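Local coordinates for protein beta-1,4-mannanase (Caldicellulosiruptor saccharolyticus, PDB 1PMH) that binds mannohexaose, and probably mannan chains, through a family 27 carbohydrate-binding module that belongs to a beta-1,4-mannanase, at residues L48-Q62 and Q161-L175. Residues are numbered along the deposited sequence; the frame is centred on the assembly and turned at random. Where two conformers were deposited one is given.
Sequences LRLDVEFNPNNGWDQ and QFAGQNSNYKGPIYL. With BMA (beta-D-mannopyranose), chain B; BMA (beta-D-mannopyranose), chain C; EDO (1,2-ethanediol), chain D.
The F54 ring and G164 meet where the two sheets come together: G164 CA stands 3.7 Å from the ring centroid, 12° off its normal, a CH-pi contact, while V52 CG2 covers the opposite face near the rim. At the edge of the same ring, S167 OG lies 3.4 Å from F54 CD2. L50 CD1 meets the F162 ring from the facing sheet, 3.6 Å from F162 CE1, in this buried part. The solvent side is looser: there E53 OE1 and K170 NZ form only a long salt bridge (3.9 Å).

Towards the sugar, W60 is held between A163 CB, 3.5 Å from the centroid of its six-membered ring, and C5 of one mannose (chain B) over the other face. W60 NE1 donates to Q62 OE1 within the indole plane, which would restrain ring rotation. Q161 OE1 accepts from O2 of the next mannose (chain C) at 2.6 Å, and Q161 NE2 donates to its O3. Backbone pairing is antiparallel in both halves, 48-53 with 170-175 and 61-62 with 163-164, and W60 and D61 opposite G164 make a classic beta bulge. Both sheets of a jellyroll beta-sandwich are thus joined beside the glycan-binding site that W60 helps to form in this CBM27 module.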
# COMPACT_ATOMS: atom_id res chain seq x y z
N LEU A 48 -2.50 -0.95 -8.70
CA LEU A 48 -3.50 -0.19 -8.00
C LEU A 48 -3.10 1.25 -7.97
O LEU A 48 -2.08 1.60 -7.40
CB LEU A 48 -3.72 -0.76 -6.61
CG LEU A 48 -4.96 -0.25 -5.86
CD1 LEU A 48 -6.22 -0.84 -6.46
CD2 LEU A 48 -4.84 -0.55 -4.39
N ARG A 49 -3.94 2.12 -8.53
CA ARG A 49 -3.71 3.55 -8.54
C ARG A 49 -4.54 4.24 -7.47
O ARG A 49 -5.79 4.12 -7.47
CB ARG A 49 -4.05 4.12 -9.93
CG ARG A 49 -3.85 5.63 -10.03
CD ARG A 49 -4.08 6.15 -11.43
NE ARG A 49 -4.13 7.61 -11.43
CZ ARG A 49 -3.67 8.40 -12.36
NH1 ARG A 49 -3.14 7.95 -13.48
NH2 ARG A 49 -3.83 9.70 -12.16
N LEU A 50 -3.88 5.01 -6.61
CA LEU A 50 -4.51 5.81 -5.57
C LEU A 50 -4.29 7.26 -5.95
O LEU A 50 -3.17 7.74 -5.97
CB LEU A 50 -3.84 5.52 -4.23
CG LEU A 50 -3.70 4.06 -3.81
CD1 LEU A 50 -2.91 3.93 -2.51
CD2 LEU A 50 -5.05 3.40 -3.74
N ASP A 51 -5.35 7.95 -6.31
CA ASP A 51 -5.23 9.41 -6.55
C ASP A 51 -5.36 10.11 -5.24
O ASP A 51 -6.39 9.98 -4.59
CB ASP A 51 -6.31 9.84 -7.55
CG ASP A 51 -6.07 9.23 -8.90
OD1 ASP A 51 -4.98 9.52 -9.46
OD2 ASP A 51 -6.89 8.47 -9.43
N VAL A 52 -4.29 10.76 -4.77
CA VAL A 52 -4.24 11.39 -3.46
C VAL A 52 -4.12 12.91 -3.63
O VAL A 52 -3.62 13.43 -4.63
CB VAL A 52 -3.12 10.83 -2.55
CG1 VAL A 52 -3.15 9.36 -2.53
CG2 VAL A 52 -1.75 11.33 -2.94
N GLU A 53 -4.56 13.58 -2.58
CA GLU A 53 -4.34 15.00 -2.39
C GLU A 53 -3.96 15.27 -0.95
O GLU A 53 -4.71 14.91 -0.05
CB GLU A 53 -5.59 15.80 -2.75
CG GLU A 53 -6.19 15.54 -4.12
CD GLU A 53 -7.39 16.41 -4.43
OE1 GLU A 53 -7.62 17.40 -3.70
OE2 GLU A 53 -8.07 16.12 -5.43
N PHE A 54 -2.80 15.87 -0.75
CA PHE A 54 -2.36 16.25 0.58
C PHE A 54 -2.42 17.76 0.72
O PHE A 54 -2.16 18.46 -0.25
CB PHE A 54 -0.96 15.73 0.89
CG PHE A 54 -0.80 14.23 0.84
CD1 PHE A 54 -1.72 13.39 1.41
CD2 PHE A 54 0.32 13.69 0.25
CE1 PHE A 54 -1.49 12.01 1.43
CE2 PHE A 54 0.55 12.32 0.27
CZ PHE A 54 -0.38 11.50 0.84
N ASN A 55 -2.71 18.21 1.94
CA ASN A 55 -2.77 19.64 2.27
C ASN A 55 -1.53 20.04 3.06
O ASN A 55 -1.22 19.45 4.10
CB ASN A 55 -4.01 19.84 3.14
CG ASN A 55 -4.34 21.32 3.36
OD1 ASN A 55 -3.43 22.11 3.56
ND2 ASN A 55 -5.62 21.69 3.24
N PRO A 56 -0.79 21.04 2.56
CA PRO A 56 0.50 21.34 3.19
C PRO A 56 0.41 21.91 4.62
O PRO A 56 1.39 21.93 5.35
CB PRO A 56 1.11 22.34 2.19
CG PRO A 56 -0.08 22.98 1.55
CD PRO A 56 -1.06 21.86 1.36
N ASN A 57 -0.76 22.37 5.01
CA ASN A 57 -0.97 22.87 6.35
C ASN A 57 -1.29 21.78 7.37
O ASN A 57 -1.43 22.08 8.55
CB ASN A 57 -2.10 23.87 6.33
CG ASN A 57 -1.78 25.08 5.45
OD1 ASN A 57 -0.69 25.64 5.58
ND2 ASN A 57 -2.54 25.41 4.53
N ASN A 58 -1.32 20.53 6.96
CA ASN A 58 -1.65 19.43 7.82
C ASN A 58 -0.44 18.52 8.00
O ASN A 58 0.01 17.99 6.98
CB ASN A 58 -2.84 18.71 7.17
CG ASN A 58 -3.45 17.63 8.07
OD1 ASN A 58 -2.77 17.18 8.99
ND2 ASN A 58 -4.62 17.27 7.80
N GLY A 59 0.03 18.35 9.25
CA GLY A 59 1.17 17.50 9.50
C GLY A 59 0.85 16.02 9.53
O GLY A 59 1.78 15.23 9.66
N TRP A 60 -0.43 15.67 9.46
CA TRP A 60 -0.83 14.25 9.42
C TRP A 60 -2.16 14.14 8.66
O TRP A 60 -3.22 13.95 9.26
CB TRP A 60 -0.90 13.69 10.85
CG TRP A 60 -0.95 12.20 10.81
CD1 TRP A 60 -2.07 11.45 10.88
CD2 TRP A 60 0.13 11.29 10.62
NE1 TRP A 60 -1.76 10.12 10.77
CE2 TRP A 60 -0.41 9.99 10.59
CE3 TRP A 60 1.51 11.45 10.51
CZ2 TRP A 60 0.39 8.85 10.48
CZ3 TRP A 60 2.28 10.34 10.38
CH2 TRP A 60 1.73 9.06 10.35
N ASP A 61 -2.08 14.17 7.33
CA ASP A 61 -3.26 14.21 6.48
C ASP A 61 -3.58 12.77 6.03
O ASP A 61 -3.10 12.31 4.99
CB ASP A 61 -2.98 15.13 5.30
CG ASP A 61 -4.20 15.49 4.51
OD1 ASP A 61 -5.30 14.93 4.71
OD2 ASP A 61 -4.11 16.38 3.62
N GLN A 62 -4.33 12.07 6.87
CA GLN A 62 -4.41 10.62 6.85
C GLN A 62 -5.53 10.09 5.97
O GLN A 62 -6.60 10.69 5.86
CB GLN A 62 -4.66 10.15 8.31
CG GLN A 62 -4.61 8.65 8.55
CD GLN A 62 -4.91 8.30 9.98
OE1 GLN A 62 -4.30 8.85 10.92
NE2 GLN A 62 -5.83 7.38 10.20
N GLN A 161 -2.18 2.67 5.45
CA GLN A 161 -2.44 4.03 5.84
C GLN A 161 -1.43 4.93 5.15
O GLN A 161 -0.26 4.62 5.13
CB GLN A 161 -2.37 4.18 7.34
CG GLN A 161 -2.68 5.60 7.80
CD GLN A 161 -2.69 5.67 9.31
OE1 GLN A 161 -1.72 6.15 9.93
NE2 GLN A 161 -3.74 5.19 9.92
N PHE A 162 -1.90 6.07 4.63
CA PHE A 162 -1.06 7.09 4.08
C PHE A 162 -1.35 8.37 4.82
O PHE A 162 -2.51 8.68 5.06
CB PHE A 162 -1.36 7.29 2.59
CG PHE A 162 -1.04 6.11 1.76
CD1 PHE A 162 -1.95 5.08 1.58
CD2 PHE A 162 0.21 6.00 1.13
CE1 PHE A 162 -1.60 3.96 0.84
CE2 PHE A 162 0.52 4.85 0.41
CZ PHE A 162 -0.40 3.88 0.25
N ALA A 163 -0.34 9.17 5.11
CA ALA A 163 -0.59 10.45 5.76
C ALA A 163 0.38 11.49 5.25
O ALA A 163 1.59 11.37 5.40
CB ALA A 163 -0.47 10.35 7.30
N GLY A 164 -0.17 12.53 4.64
CA GLY A 164 0.67 13.65 4.24
C GLY A 164 1.25 14.36 5.46
O GLY A 164 0.56 14.64 6.42
N GLN A 165 2.52 14.67 5.40
CA GLN A 165 3.21 15.38 6.49
C GLN A 165 3.67 16.72 5.94
O GLN A 165 4.74 16.88 5.38
CB GLN A 165 4.38 14.57 7.03
CG GLN A 165 3.99 13.26 7.72
CD GLN A 165 5.16 12.51 8.25
OE1 GLN A 165 5.78 11.77 7.47
NE2 GLN A 165 5.49 12.68 9.48
N ASN A 166 2.75 17.68 6.04
CA ASN A 166 2.95 19.00 5.43
C ASN A 166 3.26 18.88 3.95
O ASN A 166 4.03 19.65 3.41
CB ASN A 166 4.01 19.82 6.16
CG ASN A 166 3.76 19.86 7.65
OD1 ASN A 166 2.68 20.26 8.03
ND2 ASN A 166 4.63 19.26 8.44
N SER A 167 2.60 17.94 3.26
CA SER A 167 2.78 17.76 1.82
C SER A 167 1.72 18.53 1.04
O SER A 167 0.57 18.61 1.44
CB SER A 167 2.66 16.28 1.48
OG SER A 167 2.74 16.04 0.09
N ASN A 168 2.11 19.01 -0.14
CA ASN A 168 1.17 19.51 -1.14
C ASN A 168 1.07 18.62 -2.37
O ASN A 168 0.55 19.05 -3.42
CB ASN A 168 1.49 20.95 -1.55
CG ASN A 168 2.82 21.10 -2.22
OD1 ASN A 168 3.57 20.11 -2.37
ND2 ASN A 168 3.21 22.23 -2.65
N TYR A 169 1.53 17.38 -2.27
CA TYR A 169 1.43 16.47 -3.42
C TYR A 169 -0.02 16.17 -3.77
O TYR A 169 -0.79 15.81 -2.90
CB TYR A 169 2.22 15.18 -3.09
CG TYR A 169 2.23 14.18 -4.22
CD1 TYR A 169 2.97 14.40 -5.38
CD2 TYR A 169 1.41 13.07 -4.21
CE1 TYR A 169 2.95 13.51 -6.42
CE2 TYR A 169 1.42 12.14 -5.25
CZ TYR A 169 2.15 12.39 -6.37
OH TYR A 169 2.14 11.56 -7.45
N LYS A 170 -0.34 16.27 -5.05
CA LYS A 170 -1.64 15.90 -5.61
C LYS A 170 -1.32 15.10 -6.83
O LYS A 170 -0.87 15.62 -7.84
CB LYS A 170 -2.44 17.14 -5.95
CG LYS A 170 -2.74 17.97 -4.72
CD LYS A 170 -3.76 19.04 -5.04
CE LYS A 170 -3.99 20.05 -3.93
NZ LYS A 170 -5.41 20.56 -3.90
N GLY A 171 -1.54 13.82 -6.81
CA GLY A 171 -1.17 12.92 -7.89
C GLY A 171 -1.34 11.49 -7.44
O GLY A 171 -1.83 11.20 -6.33
N PRO A 172 -0.98 10.57 -8.32
CA PRO A 172 -1.11 9.15 -7.98
C PRO A 172 -0.00 8.62 -7.09
O PRO A 172 1.15 9.07 -7.14
CB PRO A 172 -1.09 8.49 -9.35
CG PRO A 172 -0.24 9.37 -10.19
CD PRO A 172 -0.56 10.77 -9.73
N ILE A 173 -0.37 7.60 -6.31
CA ILE A 173 0.55 6.69 -5.67
C ILE A 173 0.06 5.31 -6.10
O ILE A 173 -1.14 5.04 -6.04
CB ILE A 173 0.53 6.81 -4.15
CG1 ILE A 173 1.01 8.18 -3.69
CG2 ILE A 173 1.38 5.69 -3.50
CD1 ILE A 173 0.98 8.46 -2.20
N TYR A 174 0.96 4.45 -6.54
CA TYR A 174 0.56 3.12 -6.98
C TYR A 174 1.06 2.08 -5.99
O TYR A 174 2.15 2.19 -5.43
CB TYR A 174 1.10 2.78 -8.37
CG TYR A 174 0.77 3.76 -9.46
CD1 TYR A 174 1.50 4.93 -9.61
CD2 TYR A 174 -0.24 3.50 -10.40
CE1 TYR A 174 1.21 5.84 -10.65
CE2 TYR A 174 -0.53 4.42 -11.41
CZ TYR A 174 0.18 5.58 -11.54
OH TYR A 174 -0.05 6.49 -12.54
N LEU A 175 0.27 1.05 -5.82
CA LEU A 175 0.66 -0.15 -5.11
C LEU A 175 0.63 -1.33 -6.06
O LEU A 175 -0.24 -1.44 -6.93
CB LEU A 175 -0.26 -0.46 -3.95
CG LEU A 175 -0.19 0.43 -2.76
CD1 LEU A 175 -1.27 0.03 -1.76
CD2 LEU A 175 1.17 0.37 -2.09
C1 BMA B . 2.35 10.76 14.55
C2 BMA B . 2.80 9.39 15.01
C3 BMA B . 1.87 8.36 14.38
C4 BMA B . 0.43 8.75 14.55
C5 BMA B . 0.15 10.19 14.08
C6 BMA B . -1.26 10.67 14.29
O2 BMA B . 2.68 9.30 16.41
O3 BMA B . 2.15 7.04 14.84
O4 BMA B . -0.28 7.86 13.72
O5 BMA B . 1.02 11.07 14.78
O6 BMA B . -1.66 10.51 15.64
C1 BMA C . -1.50 7.41 14.26
C2 BMA C . -2.35 6.87 13.15
C3 BMA C . -3.63 6.33 13.78
C4 BMA C . -3.28 5.34 14.91
C5 BMA C . -2.27 5.94 15.88
C6 BMA C . -1.83 4.88 16.87
O2 BMA C . -1.66 5.82 12.50
O3 BMA C . -4.45 5.78 12.74
O4 BMA C . -4.41 5.14 15.71
O5 BMA C . -1.14 6.40 15.19
O6 BMA C . -1.08 5.51 17.85
C1 EDO D . -7.84 16.03 1.05
O1 EDO D . -8.95 15.64 1.81
C2 EDO D . -6.69 15.62 1.93
O2 EDO D . -5.89 16.76 1.83
O HOH W 1 -0.01 16.92 4.21
O HOH W 2 3.97 14.72 11.15